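Local coordinates for CELL WALL surface anchor family protein (Streptococcus pneumoniae, PDB 2WW8) that serves as the pilus adhesin of the bacterium, a surface protein that probably attaches it to host cells, at residues Val134-Tyr145 with Arg719-Ile727; Arg442-Thr452 with Lys511-Thr519. All coordinates share one frame; numbering follows the deposited sequence.

Interaction 1: residues Val134-Tyr145 with Arg719-Ile727; sequences VENREEALSDQY and RDVRKYPEI
Arg137 and Tyr724 meet on one face of an antiparallel strand pair, 135-137 against 724-727, at the edge of a four-stranded sheet. The sheet belongs to a prealbumin-like (transthyretin-type) domain. Arg137 N gives a nearly straight bond to Tyr724 O (2.8 Å, 166°). CB of Arg137 sits over the face of the Tyr724 ring, 3.9 Å from its centroid, a CH-pi contact. The arginine chain starts with CG anti to the backbone N (chi1 -152°) and bends at chi2. Its NH1 then reaches Glu726 OE1 in a 2.6 Å salt bridge. The carboxylate oxygen lies over one face of the guanidinium, and the two planes are 66° apart. Glu88 is a second acid partner of NH1. Two residues along, past the non-hydrogen-bonded pair Asn136-Pro725, Glu135 and Glu726 exchange backbone bonds. At the start of 134-145, Val134 CG1 packs tightly against Ile727 CG1.

Beyond the paired strands the two segments stay together as loops. Val721 CB meets Leu141 CD2 at 3.6 Å, and Glu139 CG touches the CG2 methyl of Val721. Strand 48-55 lies on the other side of strand 724-730, and Lys49 pairs with Glu139. Strand 171-184 borders these loops and supplies His172, whose O accepts from Arg719 NE. Leu141 CD2 lies over one face of the Arg719 guanidinium. In that group's plane, Arg719 NH2 donates to Ser142 O (2.9 Å) and NH1 to Ser142 OG (3.2 Å).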
loop_
_atom_site.group_PDB
_atom_site.type_symbol
_atom_site.label_atom_id
_atom_site.label_comp_id
_atom_site.label_asym_id
_atom_site.label_seq_id
_atom_site.Cartn_x
_atom_site.Cartn_y
_atom_site.Cartn_z
ATOM N N VAL A 134 2.281 27.532 -36.569
ATOM C CA VAL A 134 1.049 27.638 -35.791
ATOM C C VAL A 134 1.386 27.578 -34.306
ATOM O O VAL A 134 2.490 27.180 -33.960
ATOM C CB VAL A 134 0.112 26.450 -36.088
ATOM C CG1 VAL A 134 -0.557 26.597 -37.441
ATOM C CG2 VAL A 134 0.870 25.132 -36.006
ATOM N N GLU A 135 0.450 27.976 -33.449
ATOM C CA GLU A 135 0.496 27.642 -32.026
ATOM C C GLU A 135 -0.260 26.329 -31.816
ATOM O O GLU A 135 -1.334 26.136 -32.384
ATOM C CB GLU A 135 -0.143 28.724 -31.137
ATOM C CG GLU A 135 0.389 30.151 -31.266
ATOM C CD GLU A 135 1.804 30.371 -30.735
ATOM O OE1 GLU A 135 2.556 29.406 -30.479
ATOM O OE2 GLU A 135 2.194 31.546 -30.567
ATOM N N ASN A 136 0.270 25.413 -31.013
ATOM C CA ASN A 136 -0.561 24.291 -30.592
ATOM C C ASN A 136 -1.235 24.654 -29.289
ATOM O O ASN A 136 -0.561 25.082 -28.362
ATOM C CB ASN A 136 0.269 23.030 -30.520
ATOM C CG ASN A 136 1.028 22.820 -31.800
ATOM O OD1 ASN A 136 0.439 22.606 -32.855
ATOM N ND2 ASN A 136 2.340 22.928 -31.729
ATOM N N ARG A 137 -2.554 24.530 -29.217
ATOM C CA ARG A 137 -3.270 25.041 -28.057
ATOM C C ARG A 137 -3.754 23.941 -27.095
ATOM O O ARG A 137 -4.154 22.860 -27.530
ATOM C CB ARG A 137 -4.430 25.918 -28.523
ATOM C CG ARG A 137 -4.809 27.006 -27.532
ATOM C CD ARG A 137 -4.330 28.388 -27.969
ATOM N NE ARG A 137 -5.184 29.424 -27.381
ATOM C CZ ARG A 137 -6.320 29.896 -27.909
ATOM N NH1 ARG A 137 -6.791 29.447 -29.076
ATOM N NH2 ARG A 137 -7.002 30.840 -27.260
ATOM N N GLU A 138 -3.721 24.239 -25.798
ATOM C CA GLU A 138 -4.259 23.357 -24.767
ATOM C C GLU A 138 -5.680 22.959 -25.106
ATOM O O GLU A 138 -6.495 23.825 -25.365
ATOM C CB GLU A 138 -4.357 24.076 -23.424
ATOM C CG GLU A 138 -3.050 24.579 -22.860
ATOM C CD GLU A 138 -2.193 23.440 -22.342
ATOM O OE1 GLU A 138 -2.754 22.423 -21.875
ATOM O OE2 GLU A 138 -0.953 23.581 -22.400
ATOM N N GLU A 139 -5.974 21.667 -25.069
ATOM C CA GLU A 139 -7.327 21.151 -25.147
ATOM C C GLU A 139 -7.758 20.551 -23.794
ATOM O O GLU A 139 -6.914 20.040 -23.055
ATOM C CB GLU A 139 -7.338 20.100 -26.254
ATOM C CG GLU A 139 -8.701 19.517 -26.532
ATOM C CD GLU A 139 -9.658 20.580 -27.040
ATOM O OE1 GLU A 139 -10.301 21.251 -26.197
ATOM O OE2 GLU A 139 -9.744 20.730 -28.278
ATOM N N ALA A 140 -9.048 20.620 -23.464
ATOM C CA ALA A 140 -9.585 20.116 -22.208
ATOM C C ALA A 140 -9.762 18.610 -22.326
ATOM O O ALA A 140 -10.081 18.105 -23.400
ATOM C CB ALA A 140 -10.917 20.764 -21.899
ATOM N N LEU A 141 -9.527 17.900 -21.226
ATOM C CA LEU A 141 -9.680 16.438 -21.182
ATOM C C LEU A 141 -11.158 16.087 -21.077
ATOM O O LEU A 141 -11.924 16.877 -20.531
ATOM C CB LEU A 141 -8.943 15.889 -19.974
ATOM C CG LEU A 141 -7.448 15.595 -20.076
ATOM C CD1 LEU A 141 -6.974 15.395 -18.683
ATOM C CD2 LEU A 141 -7.190 14.335 -20.888
ATOM N N SER A 142 -11.595 14.959 -21.629
ATOM C CA SER A 142 -12.988 14.556 -21.467
ATOM C C SER A 142 -13.270 14.051 -20.040
ATOM O O SER A 142 -12.336 13.738 -19.285
ATOM C CB SER A 142 -13.344 13.484 -22.500
ATOM O OG SER A 142 -12.786 12.215 -22.158
ATOM N N ASP A 143 -14.552 13.952 -19.689
ATOM C CA ASP A 143 -15.002 13.409 -18.400
ATOM C C ASP A 143 -15.430 11.932 -18.416
ATOM O O ASP A 143 -16.172 11.490 -17.527
ATOM C CB ASP A 143 -16.123 14.280 -17.801
ATOM C CG ASP A 143 -17.427 14.198 -18.595
ATOM O OD1 ASP A 143 -17.459 13.535 -19.664
ATOM O OD2 ASP A 143 -18.429 14.806 -18.140
ATOM N N GLN A 144 -14.948 11.191 -19.415
ATOM C CA GLN A 144 -15.162 9.747 -19.552
ATOM C C GLN A 144 -14.073 8.869 -18.926
ATOM O O GLN A 144 -12.905 8.951 -19.292
ATOM C CB GLN A 144 -15.299 9.381 -21.034
ATOM C CG GLN A 144 -16.456 10.112 -21.695
ATOM C CD GLN A 144 -17.799 9.656 -21.157
ATOM O OE1 GLN A 144 -18.543 10.443 -20.570
ATOM N NE2 GLN A 144 -18.116 8.378 -21.353
ATOM N N TYR A 145 -14.461 7.992 -18.007
ATOM C CA TYR A 145 -13.511 7.120 -17.301
ATOM C C TYR A 145 -14.065 5.710 -17.291
ATOM O O TYR A 145 -15.243 5.529 -16.997
ATOM C CB TYR A 145 -13.346 7.564 -15.841
ATOM C CG TYR A 145 -12.795 8.961 -15.758
ATOM C CD1 TYR A 145 -11.420 9.185 -15.775
ATOM C CD2 TYR A 145 -13.649 10.065 -15.708
ATOM C CE1 TYR A 145 -10.903 10.484 -15.739
ATOM C CE2 TYR A 145 -13.146 11.350 -15.663
ATOM C CZ TYR A 145 -11.777 11.554 -15.673
ATOM O OH TYR A 145 -11.274 12.833 -15.638
ATOM N N ARG A 719 -3.775 8.399 -19.968
ATOM C CA ARG A 719 -4.194 9.027 -21.218
ATOM C C ARG A 719 -3.624 10.430 -21.348
ATOM O O ARG A 719 -3.004 10.946 -20.412
ATOM C CB ARG A 719 -5.719 9.143 -21.279
ATOM C CG ARG A 719 -6.244 10.018 -20.144
ATOM C CD ARG A 719 -7.668 10.399 -20.408
ATOM N NE ARG A 719 -8.279 11.140 -19.314
ATOM C CZ ARG A 719 -9.488 11.670 -19.410
ATOM N NH1 ARG A 719 -10.151 11.515 -20.546
ATOM N NH2 ARG A 719 -10.011 12.342 -18.395
ATOM N N ASP A 720 -3.852 11.047 -22.507
ATOM C CA ASP A 720 -3.562 12.471 -22.708
ATOM C C ASP A 720 -4.573 13.025 -23.713
ATOM O O ASP A 720 -5.305 12.240 -24.327
ATOM C CB ASP A 720 -2.136 12.743 -23.210
ATOM C CG ASP A 720 -1.685 14.193 -22.965
ATOM O OD1 ASP A 720 -2.365 14.970 -22.253
ATOM O OD2 ASP A 720 -0.633 14.581 -23.500
ATOM N N VAL A 721 -4.623 14.350 -23.849
ATOM C CA VAL A 721 -5.547 14.981 -24.798
ATOM C C VAL A 721 -4.675 15.735 -25.796
ATOM O O VAL A 721 -3.766 16.474 -25.396
ATOM C CB VAL A 721 -6.592 15.910 -24.112
ATOM C CG1 VAL A 721 -5.934 17.019 -23.298
ATOM C CG2 VAL A 721 -7.519 16.563 -25.144
ATOM N N ARG A 722 -4.900 15.516 -27.084
ATOM C CA ARG A 722 -3.980 16.073 -28.056
ATOM C C ARG A 722 -4.216 17.581 -28.222
ATOM O O ARG A 722 -5.355 18.052 -28.148
ATOM C CB ARG A 722 -4.174 15.331 -29.361
ATOM C CG ARG A 722 -2.944 15.298 -30.211
ATOM C CD ARG A 722 -3.359 14.357 -31.320
ATOM N NE ARG A 722 -2.882 13.008 -31.067
ATOM C CZ ARG A 722 -1.585 12.735 -31.047
ATOM N NH1 ARG A 722 -0.733 13.736 -31.247
ATOM N NH2 ARG A 722 -1.146 11.504 -30.810
ATOM N N LYS A 723 -3.140 18.339 -28.399
ATOM C CA LYS A 723 -3.263 19.772 -28.711
ATOM C C LYS A 723 -3.700 20.020 -30.150
ATOM O O LYS A 723 -3.407 19.240 -31.068
ATOM C CB LYS A 723 -1.961 20.515 -28.443
ATOM C CG LYS A 723 -1.730 20.750 -26.971
ATOM C CD LYS A 723 -0.264 21.001 -26.771
ATOM C CE LYS A 723 0.125 20.959 -25.308
ATOM N NZ LYS A 723 1.131 22.064 -25.151
ATOM N N TYR A 724 -4.415 21.119 -30.349
ATOM C CA TYR A 724 -4.870 21.419 -31.704
ATOM C C TYR A 724 -4.083 22.593 -32.287
ATOM O O TYR A 724 -3.658 23.483 -31.552
ATOM C CB TYR A 724 -6.392 21.611 -31.774
ATOM C CG TYR A 724 -6.843 22.809 -30.998
ATOM C CD1 TYR A 724 -6.721 24.088 -31.547
ATOM C CD2 TYR A 724 -7.360 22.669 -29.716
ATOM C CE1 TYR A 724 -7.105 25.198 -30.837
ATOM C CE2 TYR A 724 -7.761 23.785 -28.995
ATOM C CZ TYR A 724 -7.631 25.040 -29.575
ATOM O OH TYR A 724 -8.002 26.169 -28.893
ATOM N N PRO A 725 -3.875 22.577 -33.612
ATOM C CA PRO A 725 -3.266 23.730 -34.303
ATOM C C PRO A 725 -4.178 24.952 -34.440
ATOM O O PRO A 725 -5.359 24.813 -34.791
ATOM C CB PRO A 725 -2.873 23.172 -35.682
ATOM C CG PRO A 725 -3.770 21.998 -35.883
ATOM C CD PRO A 725 -4.175 21.457 -34.526
ATOM N N GLU A 726 -3.612 26.123 -34.139
ATOM C CA GLU A 726 -4.225 27.430 -34.347
ATOM C C GLU A 726 -3.374 28.279 -35.304
ATOM O O GLU A 726 -2.273 28.730 -34.962
ATOM C CB GLU A 726 -4.481 28.130 -33.008
ATOM C CG GLU A 726 -4.797 29.597 -33.130
ATOM C CD GLU A 726 -4.327 30.355 -31.912
ATOM O OE1 GLU A 726 -5.050 30.220 -30.902
ATOM O OE2 GLU A 726 -3.276 31.056 -31.972
ATOM N N ILE A 727 -3.882 28.469 -36.519
ATOM C CA ILE A 727 -3.296 29.449 -37.442
ATOM C C ILE A 727 -3.770 30.867 -37.144
ATOM O O ILE A 727 -4.965 31.119 -36.976
ATOM C CB ILE A 727 -3.604 29.208 -38.914
ATOM C CG1 ILE A 727 -3.214 27.795 -39.315
ATOM C CG2 ILE A 727 -2.740 30.145 -39.736
ATOM C CD1 ILE A 727 -4.291 27.109 -40.106
#

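Interaction 2: residues Arg442-Thr452 with Lys511-Thr519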
loop_
_atom_site.group_PDB
_atom_site.type_symbol
_atom_site.label_atom_id
_atom_site.label_comp_id
_atom_site.label_asym_id
_atom_site.label_seq_id
_atom_site.Cartn_x
_atom_site.Cartn_y
_atom_site.Cartn_z
ATOM N N ARG A 442 0.956 -31.247 48.156
ATOM C CA ARG A 442 2.295 -31.403 48.757
ATOM C C ARG A 442 3.136 -30.236 48.303
ATOM O O ARG A 442 3.041 -29.835 47.140
ATOM C CB ARG A 442 2.976 -32.745 48.384
ATOM C CG ARG A 442 2.140 -34.020 48.616
ATOM C CD ARG A 442 1.650 -34.104 50.061
ATOM N NE ARG A 442 2.739 -34.189 51.010
ATOM C CZ ARG A 442 2.580 -34.372 52.319
ATOM N NH1 ARG A 442 1.353 -34.465 52.821
ATOM N NH2 ARG A 442 3.654 -34.406 53.103
ATOM N N GLY A 443 3.996 -29.733 49.206
ATOM C CA GLY A 443 4.924 -28.652 48.823
ATOM C C GLY A 443 4.280 -27.278 48.741
ATOM O O GLY A 443 3.061 -27.146 48.815
ATOM N N ASP A 444 5.111 -26.245 48.617
ATOM C CA ASP A 444 4.616 -24.876 48.542
ATOM C C ASP A 444 5.588 -23.998 47.744
ATOM O O ASP A 444 5.509 -22.765 47.876
ATOM C CB ASP A 444 4.314 -24.348 49.951
ATOM C CG ASP A 444 5.593 -24.044 50.768
ATOM O OD1 ASP A 444 6.753 -24.301 50.297
ATOM O OD2 ASP A 444 5.420 -23.523 51.898
ATOM N N GLY A 445 6.488 -24.594 46.938
ATOM C CA GLY A 445 7.579 -23.788 46.319
ATOM C C GLY A 445 8.902 -23.836 47.029
ATOM O O GLY A 445 9.865 -23.366 46.464
ATOM N N GLN A 446 8.990 -24.414 48.237
ATOM C CA GLN A 446 10.229 -24.455 49.022
ATOM C C GLN A 446 11.348 -25.268 48.369
ATOM O O GLN A 446 12.491 -24.831 48.336
ATOM C CB GLN A 446 9.953 -25.080 50.382
ATOM C CG GLN A 446 11.066 -24.919 51.436
ATOM C CD GLN A 446 11.223 -23.469 51.806
ATOM O OE1 GLN A 446 10.269 -22.798 52.202
ATOM N NE2 GLN A 446 12.409 -22.961 51.608
ATOM N N SER A 447 11.035 -26.452 47.867
ATOM C CA SER A 447 12.107 -27.289 47.317
ATOM C C SER A 447 11.464 -28.376 46.421
ATOM O O SER A 447 10.325 -28.740 46.601
ATOM C CB SER A 447 12.799 -27.999 48.485
ATOM O OG SER A 447 13.933 -28.700 48.063
ATOM N N TYR A 448 12.254 -28.896 45.504
ATOM C CA TYR A 448 12.029 -30.137 44.825
ATOM C C TYR A 448 12.008 -31.295 45.832
ATOM O O TYR A 448 11.329 -32.288 45.592
ATOM C CB TYR A 448 13.198 -30.345 43.873
ATOM C CG TYR A 448 13.146 -31.591 43.022
ATOM C CD1 TYR A 448 12.345 -31.623 41.862
ATOM C CD2 TYR A 448 13.937 -32.698 43.351
ATOM C CE1 TYR A 448 12.293 -32.782 41.052
ATOM C CE2 TYR A 448 13.901 -33.866 42.558
ATOM C CZ TYR A 448 13.092 -33.873 41.403
ATOM O OH TYR A 448 13.034 -34.979 40.582
ATOM N N GLN A 449 12.786 -31.187 46.912
ATOM C CA GLN A 449 12.792 -32.204 47.952
ATOM C C GLN A 449 11.553 -32.108 48.825
ATOM O O GLN A 449 10.939 -31.058 49.031
ATOM C CB GLN A 449 14.085 -32.099 48.792
ATOM C CG GLN A 449 15.402 -32.230 47.987
ATOM C CD GLN A 449 15.585 -33.621 47.346
ATOM O OE1 GLN A 449 15.136 -34.654 47.888
ATOM N NE2 GLN A 449 16.288 -33.654 46.211
ATOM N N MET A 450 11.183 -33.263 49.347
ATOM C CA MET A 450 10.266 -33.352 50.462
ATOM C C MET A 450 11.166 -33.795 51.645
ATOM O O MET A 450 11.715 -34.879 51.626
ATOM C CB MET A 450 9.186 -34.400 50.226
ATOM C CG MET A 450 8.341 -34.125 48.984
ATOM S SD MET A 450 7.302 -35.562 48.671
ATOM C CE MET A 450 6.318 -35.067 47.223
ATOM N N PHE A 451 11.330 -32.953 52.657
ATOM C CA PHE A 451 12.416 -33.149 53.627
ATOM C C PHE A 451 12.113 -34.365 54.487
ATOM O O PHE A 451 10.950 -34.586 54.852
ATOM C CB PHE A 451 12.528 -31.896 54.509
ATOM C CG PHE A 451 12.812 -30.655 53.717
ATOM C CD1 PHE A 451 13.917 -30.591 52.883
ATOM C CD2 PHE A 451 11.952 -29.564 53.767
ATOM C CE1 PHE A 451 14.176 -29.486 52.097
ATOM C CE2 PHE A 451 12.207 -28.430 53.006
ATOM C CZ PHE A 451 13.310 -28.373 52.167
ATOM N N THR A 452 13.150 -35.131 54.793
ATOM C CA THR A 452 13.028 -36.272 55.683
ATOM C C THR A 452 13.425 -35.911 57.122
ATOM O O THR A 452 13.284 -36.745 58.033
ATOM C CB THR A 452 13.905 -37.436 55.209
ATOM O OG1 THR A 452 15.251 -36.982 55.257
ATOM C CG2 THR A 452 13.625 -37.789 53.766
ATOM N N LYS A 511 8.866 -44.415 50.783
ATOM C CA LYS A 511 8.766 -43.061 51.293
ATOM C C LYS A 511 8.992 -42.154 50.108
ATOM O O LYS A 511 9.959 -42.367 49.379
ATOM C CB LYS A 511 9.775 -42.802 52.421
ATOM C CG LYS A 511 9.584 -41.390 53.047
ATOM C CD LYS A 511 10.653 -41.070 54.128
ATOM C CE LYS A 511 10.694 -42.011 55.338
ATOM N NZ LYS A 511 11.774 -41.540 56.280
ATOM N N ILE A 512 8.081 -41.207 49.900
ATOM C CA ILE A 512 8.214 -40.251 48.797
ATOM C C ILE A 512 8.995 -39.038 49.295
ATOM O O ILE A 512 8.647 -38.472 50.338
ATOM C CB ILE A 512 6.824 -39.768 48.296
ATOM C CG1 ILE A 512 5.875 -41.012 48.114
ATOM C CG2 ILE A 512 6.994 -38.782 47.041
ATOM C CD1 ILE A 512 6.331 -42.158 47.122
ATOM N N THR A 513 10.052 -38.671 48.568
ATOM C CA THR A 513 11.016 -37.701 49.107
ATOM C C THR A 513 11.289 -36.533 48.151
ATOM O O THR A 513 12.162 -35.695 48.420
ATOM C CB THR A 513 12.374 -38.378 49.531
ATOM O OG1 THR A 513 13.080 -38.894 48.388
ATOM C CG2 THR A 513 12.163 -39.518 50.564
ATOM N N ASN A 514 10.591 -36.470 47.011
ATOM C CA ASN A 514 10.718 -35.278 46.180
ATOM C C ASN A 514 9.465 -35.164 45.298
ATOM O O ASN A 514 8.684 -36.123 45.224
ATOM C CB ASN A 514 12.006 -35.364 45.316
ATOM C CG ASN A 514 11.978 -36.552 44.354
ATOM O OD1 ASN A 514 11.266 -36.548 43.353
ATOM N ND2 ASN A 514 12.762 -37.553 44.639
ATOM N N HIS A 515 9.259 -34.008 44.666
ATOM C CA HIS A 515 8.092 -33.760 43.836
ATOM C C HIS A 515 8.293 -34.294 42.397
ATOM O O HIS A 515 7.315 -34.373 41.665
ATOM C CB HIS A 515 7.791 -32.254 43.790
ATOM C CG HIS A 515 7.446 -31.737 45.146
ATOM N ND1 HIS A 515 6.270 -32.026 45.810
ATOM C CD2 HIS A 515 8.223 -31.069 46.033
ATOM C CE1 HIS A 515 6.317 -31.523 47.036
ATOM N NE2 HIS A 515 7.498 -30.937 47.192
ATOM N N GLY A 516 9.499 -34.709 42.035
ATOM C CA GLY A 516 9.750 -35.226 40.679
ATOM C C GLY A 516 9.159 -36.600 40.498
ATOM O O GLY A 516 8.485 -36.794 39.511
ATOM N N ASP A 517 9.407 -37.515 41.427
ATOM C CA ASP A 517 8.934 -38.880 41.337
ATOM C C ASP A 517 7.411 -38.979 41.149
ATOM O O ASP A 517 6.993 -39.679 40.226
ATOM C CB ASP A 517 9.416 -39.800 42.482
ATOM C CG ASP A 517 10.908 -40.051 42.438
ATOM O OD1 ASP A 517 11.442 -40.051 41.316
ATOM O OD2 ASP A 517 11.550 -40.244 43.504
ATOM N N PRO A 518 6.605 -38.342 42.017
ATOM C CA PRO A 518 5.196 -38.412 41.748
ATOM C C PRO A 518 4.753 -37.779 40.439
ATOM O O PRO A 518 3.802 -38.308 39.817
ATOM C CB PRO A 518 4.542 -37.713 42.952
ATOM C CG PRO A 518 5.648 -36.861 43.511
ATOM C CD PRO A 518 6.873 -37.706 43.322
ATOM N N THR A 519 5.391 -36.669 40.046
ATOM C CA THR A 519 5.029 -36.037 38.786
ATOM C C THR A 519 5.352 -36.976 37.615
ATOM O O THR A 519 4.540 -37.129 36.686
ATOM C CB THR A 519 5.698 -34.662 38.645
ATOM O OG1 THR A 519 5.398 -33.877 39.818
ATOM C CG2 THR A 519 5.221 -34.012 37.324
HETATM O O HOH W 1 14.698 -37.163 47.037
HETATM O O HOH W 2 8.615 -30.023 49.675
HETATM O O HOH W 3 11.222 -39.069 57.210
#
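Met450 lies across His515, with its CG over one face of the imidazole, 4.0 Å from the centroid. The methionine chain is extended beyond CG. This carries SD on to Ile512 CG2, 3.6 Å away, and CE on to ND1 of His515 and CG of Pro518. The sulfur stands above the same ring at a longer distance. Around the rim of the imidazole, Arg442 CB comes in near the ring plane beside CE1, and Ser447 O comes near CD2. Water 2 also lies in the ring plane and joins NE2 to Gln449 O. ND1 bonds to Ser393 of strand 392-393, so both ring nitrogens have partners and the ring's rotation is probably fixed.

The backbones meet in a single bridge between Gln449 and Asn514. His515 N donates to Tyr448 O at 2.8 Å. Met450 N points straight at Thr513 O (174°), but it approaches from above the carbonyl plane. Asn514 caps helix 516-526. Its CG lies between the backbone N and the carbonyl carbon (chi1 62°), which turns OD1 back to the helix start. There OD1 accepts a good bond from Asp517 N (2.8 Å) and a weak one from Gly516 N. ND2 donates to Asp517 OD2 from above the carboxylate plane.

The Tyr448 ring runs alongside this amide, their planes only 4° apart. The tyrosine OH reaches Gly516 CA at 3.3 Å. Tyr448 is the middle residue of an ST turn, in which Gln449 N donates to Ser447 OG. Gln449 NE2 bonds to Gly546 O, while OE1 accepts a hydrogen bond from water 1, which accepts in turn from Asn514 ND2.

In the fold
The two contacts lie about 92 Å apart between centres, on opposite sides of the middle of this elongated chain, with nearest atoms about 70 Å apart. Interaction 1 brings together segments 574 residues apart. Interaction 2 comes from the long insertion between them. The chain passes 134-145, runs out to 442-452 and 511-519, and returns to 719-727. Interaction 1 thus pairs the outgoing and returning segments beside strand 48-55, probably where the insertion leaves the prealbumin-like domain. Interaction 2 sits at the far end, where loops and the start of helix 516-526 meet beside the five-stranded parallel sheet. The side chain of Tyr448 is about 11 Å from the bound magnesium ion. The two interactions share no sheet.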